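Local atomic coordinates of archaeosine synthase (Pyrobaculum calidifontis, PDB entry 5K0P), a protein that catalyses the last step of archaeosine synthesis in archaeal tRNA, converting the nitrile of a 7-cyano-7-deazaguanine nucleotide to a formamidine with free ammonium. Residues E46-M51 with V67-K72. Residues are numbered along the deposited sequence; the frame is centred on the assembly and turned at random.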
loop_
_atom_site.group_PDB
_atom_site.type_symbol
_atom_site.label_atom_id
_atom_site.label_comp_id
_atom_site.label_asym_id
_atom_site.label_seq_id
_atom_site.Cartn_x
_atom_site.Cartn_y
_atom_site.Cartn_z
ATOM N N GLU A 46 -16.630 -18.134 18.699
ATOM C CA GLU A 46 -15.835 -19.086 19.499
ATOM C C GLU A 46 -16.023 -20.423 18.840
ATOM O O GLU A 46 -15.062 -21.129 18.755
ATOM C CB GLU A 46 -16.279 -19.157 20.988
ATOM C CG GLU A 46 -16.060 -17.890 21.825
ATOM C CD GLU A 46 -17.212 -16.821 21.793
ATOM O OE1 GLU A 46 -17.938 -16.619 20.743
ATOM O OE2 GLU A 46 -17.354 -16.109 22.844
ATOM N N GLU A 47 -17.234 -20.741 18.357
ATOM C CA GLU A 47 -17.518 -22.034 17.714
ATOM C C GLU A 47 -16.820 -22.101 16.372
ATOM O O GLU A 47 -16.180 -23.121 16.058
ATOM C CB GLU A 47 -19.007 -22.278 17.583
ATOM C CG GLU A 47 -19.318 -23.724 17.268
ATOM C CD GLU A 47 -20.813 -24.092 17.051
ATOM O OE1 GLU A 47 -21.763 -23.354 17.425
ATOM O OE2 GLU A 47 -21.045 -25.188 16.500
ATOM N N PHE A 48 -16.879 -21.010 15.599
ATOM C CA PHE A 48 -16.050 -20.934 14.392
ATOM C C PHE A 48 -14.511 -21.206 14.592
ATOM O O PHE A 48 -13.927 -22.030 13.885
ATOM C CB PHE A 48 -16.286 -19.596 13.655
ATOM C CG PHE A 48 -15.389 -19.401 12.503
ATOM C CD1 PHE A 48 -15.527 -20.217 11.336
ATOM C CD2 PHE A 48 -14.357 -18.459 12.549
ATOM C CE1 PHE A 48 -14.710 -20.021 10.250
ATOM C CE2 PHE A 48 -13.562 -18.290 11.428
ATOM C CZ PHE A 48 -13.744 -19.053 10.294
ATOM N N LYS A 49 -13.892 -20.503 15.543
ATOM C CA LYS A 49 -12.503 -20.701 15.809
ATOM C C LYS A 49 -12.183 -22.180 16.232
ATOM O O LYS A 49 -11.182 -22.737 15.850
ATOM C CB LYS A 49 -12.094 -19.813 16.903
ATOM C CG LYS A 49 -10.688 -20.103 17.334
ATOM C CD LYS A 49 -10.250 -19.033 18.292
ATOM C CE LYS A 49 -8.750 -18.720 18.234
ATOM N NZ LYS A 49 -7.820 -19.861 18.312
ATOM N N LYS A 50 -13.015 -22.789 17.053
ATOM C CA LYS A 50 -12.827 -24.267 17.358
ATOM C C LYS A 50 -12.901 -25.133 16.033
ATOM O O LYS A 50 -12.154 -26.108 15.838
ATOM C CB LYS A 50 -13.826 -24.835 18.418
ATOM C CG LYS A 50 -14.003 -24.116 19.751
ATOM C CD LYS A 50 -12.749 -23.875 20.661
ATOM C CE LYS A 50 -11.963 -22.480 20.602
ATOM N NZ LYS A 50 -12.651 -21.089 20.518
ATOM N N MET A 51 -13.854 -24.839 15.152
ATOM C CA MET A 51 -13.933 -25.585 13.877
ATOM C C MET A 51 -12.603 -25.477 13.124
ATOM O O MET A 51 -12.037 -26.473 12.701
ATOM C CB MET A 51 -15.036 -25.036 13.000
ATOM C CG MET A 51 -16.468 -25.298 13.485
ATOM S SD MET A 51 -17.609 -24.479 12.345
ATOM C CE MET A 51 -19.139 -24.949 13.140
ATOM N N VAL A 67 -14.088 -27.838 1.874
ATOM C CA VAL A 67 -15.370 -28.538 1.776
ATOM C C VAL A 67 -15.838 -29.068 3.157
ATOM O O VAL A 67 -16.986 -28.920 3.532
ATOM C CB VAL A 67 -15.321 -29.640 0.725
ATOM C CG1 VAL A 67 -16.617 -30.357 0.704
ATOM C CG2 VAL A 67 -15.016 -29.046 -0.635
ATOM N N ASP A 68 -14.914 -29.600 3.932
ATOM C CA ASP A 68 -15.232 -30.105 5.262
ATOM C C ASP A 68 -15.729 -28.974 6.180
ATOM O O ASP A 68 -16.705 -29.142 6.896
ATOM C CB ASP A 68 -14.022 -30.805 5.883
ATOM C CG ASP A 68 -14.380 -31.546 7.108
ATOM O OD1 ASP A 68 -15.166 -32.498 7.010
ATOM O OD2 ASP A 68 -13.928 -31.151 8.161
ATOM N N LEU A 69 -15.058 -27.835 6.134
ATOM C CA LEU A 69 -15.411 -26.698 6.960
ATOM C C LEU A 69 -16.786 -26.154 6.504
ATOM O O LEU A 69 -17.577 -25.782 7.327
ATOM C CB LEU A 69 -14.290 -25.612 6.915
ATOM C CG LEU A 69 -14.512 -24.325 7.768
ATOM C CD1 LEU A 69 -14.745 -24.684 9.230
ATOM C CD2 LEU A 69 -13.321 -23.349 7.682
ATOM N N LEU A 70 -17.069 -26.129 5.215
ATOM C CA LEU A 70 -18.442 -25.782 4.710
ATOM C C LEU A 70 -19.516 -26.613 5.300
ATOM O O LEU A 70 -20.602 -26.086 5.737
ATOM C CB LEU A 70 -18.484 -25.890 3.198
ATOM C CG LEU A 70 -19.813 -25.424 2.612
ATOM C CD1 LEU A 70 -19.653 -24.337 1.585
ATOM C CD2 LEU A 70 -20.496 -26.586 1.961
ATOM N N GLU A 71 -19.202 -27.925 5.356
ATOM C CA GLU A 71 -20.130 -28.901 5.892
ATOM C C GLU A 71 -20.271 -28.675 7.378
ATOM O O GLU A 71 -21.416 -28.758 7.841
ATOM C CB GLU A 71 -19.803 -30.350 5.527
ATOM C CG GLU A 71 -20.168 -30.718 4.078
ATOM C CD GLU A 71 -21.674 -30.407 3.668
ATOM O OE1 GLU A 71 -22.697 -30.665 4.395
ATOM O OE2 GLU A 71 -21.853 -29.874 2.557
ATOM N N LYS A 72 -19.189 -28.312 8.096
ATOM C CA LYS A 72 -19.324 -27.972 9.497
ATOM C C LYS A 72 -20.232 -26.797 9.769
ATOM O O LYS A 72 -21.076 -26.832 10.716
ATOM C CB LYS A 72 -17.983 -27.678 10.121
ATOM C CG LYS A 72 -17.301 -28.961 10.484
ATOM C CD LYS A 72 -15.817 -28.786 10.522
ATOM C CE LYS A 72 -15.142 -30.102 10.839
ATOM N NZ LYS A 72 -14.758 -29.997 12.229
#
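With CG anti to its own carbonyl carbon (chi1 -70°) and the chain straight beyond it, Met51 passes flank to flank with Lys72, each side chain heading toward the other's helix, while Leu69, its CG anti to the backbone N (chi1 -179°), brings CD1 up to the base of the methionine. The two helices they join, 45-53 and 62-77, lie on the four-stranded antiparallel sheet of the tunnel fold. Their short segments run roughly antiparallel, at 149°, with axes 11.2 Å apart at their closest; side chains bridge the gap, one of them ending on a backbone carbonyl, and no hydrogen bond crosses it. Leu69 CD1 packs 3.8 Å from Met51 CB, and Leu69 CD2 meets the Phe48 ring obliquely, 4.4 Å from CE1. Val32 and Val34 of strand 27-37 back Leu69 and Phe48, and Val93 of a neighbouring subunit also packs on Phe48. One turn before Lys50, Glu46 belongs to the substrate site shared between adjacent subunits; its carbonyl O accepts from Lys50 N and, on the opposite face of the carbonyl plane, from Lys50 NZ at 3.0 Å. Met51 SD lies 3.9 Å from Lys72 CB, and the methyl CE ends 3.6 Å from Lys72 O.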